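Side-chain contacts in alpha-L-rhamnosidase (Aspergillus terreus, PDB 6GSZ), which probably hydrolyses terminal non-reducing alpha-L-rhamnose residues in alpha-L-rhamnosides: residues T21-S26 with V99-G104; H169-G174 with V337-I342; G201-E206 with G256-S261. All coordinates share one frame; numbering follows the deposited sequence.

Overall arrangement
All three contacts are largely buried, although they lie at different distances from the chain's centre. Interaction 2 is about 16 Å from that centre, interaction 1 about 23 Å and interaction 3 about 27 Å, measured between centres. Interaction 1 is purely apolar and lies within the N-terminal immunoglobulin-like domain. Interactions 2 and 3 are close neighbours, with centres about 14 Å apart, and both lie near the calcium site of Glu158 and Ser392. Interaction 2 sets a loop against a tryptophan of a concanavalin-like domain strand. Interaction 3 stays within the alpha-L-rhamnosidase N-terminal domain and adds a water bridge to sparse side-chain contact.

Interaction 1. Residues T21-S26 with V99-G104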
# COMPACT_ATOMS: atom_id res chain seq x y z
N THR A 21 -24.00 3.79 4.52
CA THR A 21 -25.31 3.27 4.95
C THR A 21 -25.96 2.47 3.81
O THR A 21 -26.90 1.70 4.09
CB THR A 21 -26.25 4.41 5.33
OG1 THR A 21 -26.44 5.27 4.21
CG2 THR A 21 -25.70 5.17 6.51
N GLN A 22 -25.45 2.63 2.58
CA GLN A 22 -25.95 1.87 1.40
C GLN A 22 -24.73 1.25 0.72
O GLN A 22 -24.41 1.56 -0.43
CB GLN A 22 -26.76 2.78 0.46
CG GLN A 22 -27.98 3.40 1.11
CD GLN A 22 -28.69 4.38 0.22
OE1 GLN A 22 -29.53 4.01 -0.58
NE2 GLN A 22 -28.28 5.61 0.28
N PRO A 23 -23.99 0.36 1.40
CA PRO A 23 -22.74 -0.17 0.85
C PRO A 23 -23.01 -1.04 -0.37
O PRO A 23 -23.93 -1.89 -0.35
CB PRO A 23 -22.17 -1.01 2.00
CG PRO A 23 -23.37 -1.41 2.79
CD PRO A 23 -24.27 -0.18 2.74
N ARG A 24 -22.17 -0.89 -1.40
CA ARG A 24 -22.26 -1.75 -2.58
C ARG A 24 -21.74 -3.14 -2.21
O ARG A 24 -20.92 -3.29 -1.30
CB ARG A 24 -21.49 -1.11 -3.74
CG ARG A 24 -22.12 0.21 -4.21
CD ARG A 24 -21.24 0.93 -5.19
NE ARG A 24 -20.00 1.35 -4.59
CZ ARG A 24 -18.89 1.65 -5.24
NH1 ARG A 24 -18.89 1.59 -6.57
NH2 ARG A 24 -17.77 1.99 -4.60
N VAL A 25 -22.21 -4.14 -2.98
CA VAL A 25 -21.97 -5.54 -2.70
C VAL A 25 -21.25 -6.16 -3.89
O VAL A 25 -21.60 -5.91 -5.04
CB VAL A 25 -23.29 -6.28 -2.39
CG1 VAL A 25 -23.01 -7.69 -1.90
CG2 VAL A 25 -24.15 -5.48 -1.41
N SER A 26 -20.31 -7.04 -3.61
CA SER A 26 -19.58 -7.81 -4.62
C SER A 26 -19.44 -9.27 -4.17
O SER A 26 -19.35 -9.53 -2.98
CB SER A 26 -18.19 -7.27 -4.85
OG SER A 26 -18.19 -5.90 -5.19
N VAL A 99 -22.23 -13.15 5.80
CA VAL A 99 -21.32 -12.11 6.26
C VAL A 99 -22.15 -11.01 6.90
O VAL A 99 -23.32 -10.88 6.66
CB VAL A 99 -20.51 -11.54 5.08
CG1 VAL A 99 -19.56 -12.56 4.48
CG2 VAL A 99 -21.39 -10.95 3.98
N THR A 100 -21.49 -10.18 7.73
CA THR A 100 -22.16 -9.08 8.40
C THR A 100 -21.66 -7.73 7.86
O THR A 100 -20.53 -7.59 7.34
CB THR A 100 -21.97 -9.15 9.92
OG1 THR A 100 -20.57 -9.18 10.22
CG2 THR A 100 -22.63 -10.39 10.49
N VAL A 101 -22.52 -6.73 7.99
CA VAL A 101 -22.20 -5.36 7.63
C VAL A 101 -22.86 -4.41 8.64
O VAL A 101 -23.99 -4.63 9.03
CB VAL A 101 -22.63 -5.08 6.17
CG1 VAL A 101 -24.10 -5.35 5.94
CG2 VAL A 101 -22.28 -3.66 5.76
N GLU A 102 -22.11 -3.41 9.10
CA GLU A 102 -22.59 -2.55 10.19
C GLU A 102 -21.91 -1.20 10.09
O GLU A 102 -20.68 -1.12 10.17
CB GLU A 102 -22.19 -3.21 11.51
CG GLU A 102 -22.62 -2.44 12.73
CD GLU A 102 -22.26 -3.14 14.03
OE1 GLU A 102 -22.32 -4.39 14.08
OE2 GLU A 102 -21.87 -2.43 15.01
N PRO A 103 -22.65 -0.10 9.91
CA PRO A 103 -22.02 1.22 9.93
C PRO A 103 -21.53 1.59 11.33
O PRO A 103 -22.07 1.14 12.35
CB PRO A 103 -23.13 2.17 9.50
CG PRO A 103 -24.10 1.27 8.75
CD PRO A 103 -24.08 -0.01 9.56
N GLY A 104 -20.55 2.50 11.33
CA GLY A 104 -19.99 3.08 12.55
C GLY A 104 -20.80 4.27 13.04
O GLY A 104 -22.02 4.30 12.99
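Val101 and Pro23 meet through one carbon each. The side chain of Val101 is the one to follow outward. Its CB points toward segment 21-26 but stays 5.0 Å from Pro23 CG. The two methyl groups then part company. CG2 lies anti to the backbone N and reaches toward the proline. It comes within 3.9 Å of Pro23 CG, the closest approach between the two segments. Pro23 CB is already 4.6 Å from the same methyl, and Pro23 CD is farther off. The valine therefore touches a corner of the pyrrolidine ring rather than its whole face. The other methyl, CG1, sits between the backbone N and the carbonyl carbon and is 5.1 Å from Pro23 CG. The two side chains cross obliquely.

This part of the chain belongs to an immunoglobulin-like domain. Strand 99-103 lies in a five-stranded mixed sheet, between strands 15-18 and 78-86. Segment 21-26 leads into strand 25-30, which pairs with strand 3-9 in a separate two-stranded sheet. The contact thus lays the approach to one sheet over a strand of the other. Around it, Val101 also packs on Phe9, Ala15, Ile18, Ala78 and Val80. Pro23 touches Ile18 as well, so both partners share that isoleucine.

A second, looser touch lies nearer the end of strand 99-103. Pro103 CG comes within 4.5 Å of Thr21 CA. The Thr21 side chain starts away from the strand, so the proline ring meets backbone carbon there and not the hydroxyl. Pro103 also packs on Leu72, whose backbone is hydrogen-bonded to that of Thr21.

Interaction 2. Residues H169-G174 with V337-I342; sequences HVMAPG and VGWLRI
Trp339 NE1 is hydrogen-bonded to Glu390 OE1, outside the contact, and the same indole turns its benzene end toward Val170 and Met171. With CG set between the backbone N and the carbonyl carbon (chi1 53°), the ring reaches out to the loop with CH2 and CZ3 leading. Val170 comes at the ring from the opposite direction. Its CB lies in the ring plane at the edge, 4.0 Å from Trp339 CH2. Its CG2 is nearer, 3.8 Å from the same CH2, and approaches obliquely.

Met171 takes the neighbouring corner. Its CG sits at the edge, near the plane, 4.2 Å from Trp339 CZ3. The sulfur makes a Met-aromatic contact: SD is 5.5 Å from the centroid of the six-membered ring, on a line 67° off the ring normal.

Segment 169-174 is a loop of the alpha-L-rhamnosidase N-terminal domain, and Trp339 lies on a concanavalin-like domain strand. Val422, on the adjacent strand 417-424, touches both Val170 and Trp339. Because the indole N-H is turned to Glu390, the loop meets only ring carbons, and the contact rests on shape and dispersion rather than on a directional polar bond.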
# COMPACT_ATOMS: atom_id res chain seq x y z
N HIS A 169 -5.15 -4.67 15.54
CA HIS A 169 -4.58 -3.58 14.78
C HIS A 169 -3.37 -3.00 15.52
O HIS A 169 -3.45 -2.73 16.76
CB HIS A 169 -5.57 -2.44 14.53
CG HIS A 169 -6.87 -2.81 13.90
ND1 HIS A 169 -7.71 -1.83 13.45
CD2 HIS A 169 -7.51 -3.99 13.75
CE1 HIS A 169 -8.81 -2.41 12.96
NE2 HIS A 169 -8.73 -3.73 13.16
N VAL A 170 -2.29 -2.71 14.80
CA VAL A 170 -1.13 -2.06 15.38
C VAL A 170 -0.90 -0.76 14.62
O VAL A 170 -1.47 -0.53 13.54
CB VAL A 170 0.12 -2.95 15.39
CG1 VAL A 170 -0.10 -4.15 16.28
CG2 VAL A 170 0.53 -3.35 13.99
N MET A 171 -0.07 0.12 15.16
CA MET A 171 0.16 1.46 14.60
C MET A 171 -1.16 2.15 14.24
O MET A 171 -1.30 2.81 13.20
CB MET A 171 1.13 1.42 13.42
CG MET A 171 2.48 0.78 13.78
SD MET A 171 3.37 1.59 15.07
CE MET A 171 4.02 3.00 14.19
N ALA A 172 -2.16 2.01 15.12
CA ALA A 172 -3.52 2.46 14.89
C ALA A 172 -3.71 3.87 15.42
O ALA A 172 -3.24 4.16 16.54
CB ALA A 172 -4.48 1.51 15.57
N PRO A 173 -4.43 4.77 14.74
CA PRO A 173 -5.22 4.54 13.52
C PRO A 173 -4.50 4.72 12.20
O PRO A 173 -5.16 4.65 11.15
CB PRO A 173 -6.31 5.63 13.69
CG PRO A 173 -5.54 6.80 14.26
CD PRO A 173 -4.66 6.12 15.27
N GLY A 174 -3.18 4.88 12.21
CA GLY A 174 -2.44 5.06 10.97
C GLY A 174 -2.26 6.55 10.68
O GLY A 174 -2.56 7.40 11.55
N VAL A 337 10.09 -5.30 7.31
CA VAL A 337 9.56 -4.10 7.96
C VAL A 337 8.63 -4.52 9.08
O VAL A 337 7.72 -5.32 8.89
CB VAL A 337 8.84 -3.17 6.96
CG1 VAL A 337 8.25 -1.98 7.66
CG2 VAL A 337 9.83 -2.71 5.91
N GLY A 338 8.93 -4.01 10.29
CA GLY A 338 8.21 -4.30 11.51
C GLY A 338 9.13 -4.12 12.70
O GLY A 338 9.67 -3.07 12.88
N TRP A 339 9.29 -5.18 13.50
CA TRP A 339 10.02 -5.05 14.75
C TRP A 339 10.33 -6.45 15.29
O TRP A 339 9.95 -7.45 14.69
CB TRP A 339 9.25 -4.22 15.76
CG TRP A 339 7.85 -4.64 16.03
CD1 TRP A 339 7.40 -5.74 16.69
CD2 TRP A 339 6.68 -3.92 15.61
NE1 TRP A 339 6.04 -5.76 16.74
CE2 TRP A 339 5.57 -4.65 16.09
CE3 TRP A 339 6.47 -2.74 14.90
CZ2 TRP A 339 4.28 -4.19 15.95
CZ3 TRP A 339 5.17 -2.30 14.74
CH2 TRP A 339 4.11 -3.00 15.27
N LEU A 340 11.02 -6.49 16.43
CA LEU A 340 11.32 -7.77 17.09
C LEU A 340 10.29 -8.11 18.17
O LEU A 340 9.66 -7.24 18.74
CB LEU A 340 12.68 -7.69 17.78
CG LEU A 340 13.86 -7.43 16.86
CD1 LEU A 340 15.13 -7.30 17.68
CD2 LEU A 340 13.97 -8.54 15.80
N ARG A 341 10.15 -9.40 18.42
CA ARG A 341 9.51 -9.95 19.62
C ARG A 341 10.57 -10.76 20.36
O ARG A 341 11.25 -11.60 19.77
CB ARG A 341 8.34 -10.88 19.26
CG ARG A 341 7.66 -11.50 20.49
CD ARG A 341 6.59 -12.53 20.17
NE ARG A 341 7.18 -13.78 19.72
CZ ARG A 341 6.54 -14.74 19.04
NH1 ARG A 341 7.18 -15.86 18.71
NH2 ARG A 341 5.27 -14.58 18.69
N ILE A 342 10.73 -10.46 21.66
CA ILE A 342 11.76 -11.12 22.47
C ILE A 342 11.05 -11.85 23.61
O ILE A 342 9.96 -11.44 24.03
CB ILE A 342 12.82 -10.13 23.00
CG1 ILE A 342 12.27 -9.14 24.03
CG2 ILE A 342 13.53 -9.47 21.83
CD1 ILE A 342 13.28 -8.13 24.55

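Interaction 3. Residues G201-E206 with G256-S261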
# COMPACT_ATOMS: atom_id res chain seq x y z
N GLY A 201 -8.26 0.22 29.69
CA GLY A 201 -7.01 0.97 29.72
C GLY A 201 -6.52 1.18 28.30
O GLY A 201 -6.60 0.27 27.46
N VAL A 202 -6.02 2.38 27.99
CA VAL A 202 -5.52 2.66 26.65
C VAL A 202 -4.16 3.36 26.79
O VAL A 202 -4.03 4.33 27.59
CB VAL A 202 -6.47 3.58 25.84
CG1 VAL A 202 -5.96 3.69 24.40
CG2 VAL A 202 -7.90 3.05 25.85
N THR A 203 -3.16 2.89 26.07
CA THR A 203 -1.90 3.58 25.99
C THR A 203 -1.85 4.37 24.70
O THR A 203 -2.19 3.80 23.63
CB THR A 203 -0.70 2.63 26.05
OG1 THR A 203 -0.78 1.81 27.22
CG2 THR A 203 0.60 3.40 26.05
N VAL A 204 -1.47 5.64 24.76
CA VAL A 204 -1.34 6.52 23.62
C VAL A 204 0.10 6.95 23.45
O VAL A 204 0.69 7.42 24.39
CB VAL A 204 -2.27 7.73 23.69
CG1 VAL A 204 -2.07 8.70 22.51
CG2 VAL A 204 -3.72 7.29 23.77
N GLY A 205 0.63 6.80 22.25
CA GLY A 205 1.93 7.27 21.81
C GLY A 205 1.85 8.33 20.74
O GLY A 205 0.75 8.60 20.23
N GLU A 206 2.99 8.98 20.42
CA GLU A 206 2.94 10.20 19.59
C GLU A 206 2.66 9.88 18.11
O GLU A 206 2.06 10.70 17.43
CB GLU A 206 4.22 11.00 19.78
CG GLU A 206 5.46 10.32 19.26
CD GLU A 206 6.76 11.05 19.47
OE1 GLU A 206 6.80 11.96 20.35
OE2 GLU A 206 7.77 10.67 18.78
N GLY A 256 3.89 5.06 32.09
CA GLY A 256 4.09 3.66 32.34
C GLY A 256 5.48 3.21 31.90
O GLY A 256 6.41 4.02 31.85
N PRO A 257 5.66 1.92 31.56
CA PRO A 257 6.99 1.43 31.24
C PRO A 257 7.61 2.00 29.97
O PRO A 257 8.84 1.95 29.80
CB PRO A 257 6.81 -0.09 31.15
CG PRO A 257 5.33 -0.25 30.74
CD PRO A 257 4.63 0.88 31.49
N ILE A 258 6.77 2.46 29.03
CA ILE A 258 7.38 3.05 27.84
C ILE A 258 7.91 4.43 28.21
O ILE A 258 7.13 5.33 28.52
CB ILE A 258 6.44 3.09 26.62
CG1 ILE A 258 5.75 1.75 26.32
CG2 ILE A 258 7.22 3.59 25.41
CD1 ILE A 258 4.57 1.86 25.38
N ILE A 259 9.24 4.60 28.08
CA ILE A 259 9.89 5.87 28.33
C ILE A 259 9.76 6.79 27.12
O ILE A 259 9.48 7.98 27.23
CB ILE A 259 11.37 5.67 28.72
CG1 ILE A 259 11.51 4.71 29.90
CG2 ILE A 259 12.03 7.00 29.01
CD1 ILE A 259 10.71 5.10 31.13
N SER A 260 10.02 6.20 25.93
CA SER A 260 9.87 6.92 24.68
C SER A 260 9.53 5.89 23.60
O SER A 260 9.96 4.76 23.69
CB SER A 260 11.09 7.73 24.31
OG SER A 260 12.20 6.89 24.17
N SER A 261 8.78 6.32 22.60
CA SER A 261 8.49 5.43 21.44
C SER A 261 8.22 6.29 20.22
O SER A 261 7.25 7.03 20.22
CB SER A 261 7.34 4.50 21.78
OG SER A 261 7.24 3.46 20.82
O HOH W 1 5.30 8.19 22.04
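Thr203, Glu206, Ile258 and Ser261 carry this contact inside a domain of the galactose-binding-like clan. Strand 196-205 lies in the middle of a five-stranded antiparallel sheet. The facing chain holds a classic beta bulge, in which Ile259 and Ser260 both face Glu268 of strand 266-270.

The apolar part is small. Thr203 CG2 and Ile258 CD1 approach tip to tip at 4.3 Å. Ile258 is extended at its outer end (chi2 165°), which carries CD1 out toward the threonine methyl. The calcium site lies close by: Thr203 is backbone-bonded to Glu158, and Ser392 is near Ile258.

The van der Waals part lies at the other end. Glu206 passes alongside the Ser261 carbonyl. Its CG and its OE2 are each 3.9 Å from Ser261 O. This is plain contact, since both oxygens are acceptors and neither brings a proton to the other. The carboxylate is held instead through OE1, which accepts from His129 N and Thr128 OG1. Ser261 turns its own hydroxyl to Glu267.

The polar link between the two segments is a water bridge between backbone atoms. The water accepts from Glu206 N at 2.9 Å. It donates to Ser261 O, also at 2.9 Å. The angle Glu206 N–water–Ser261 O is about 107°, close to tetrahedral.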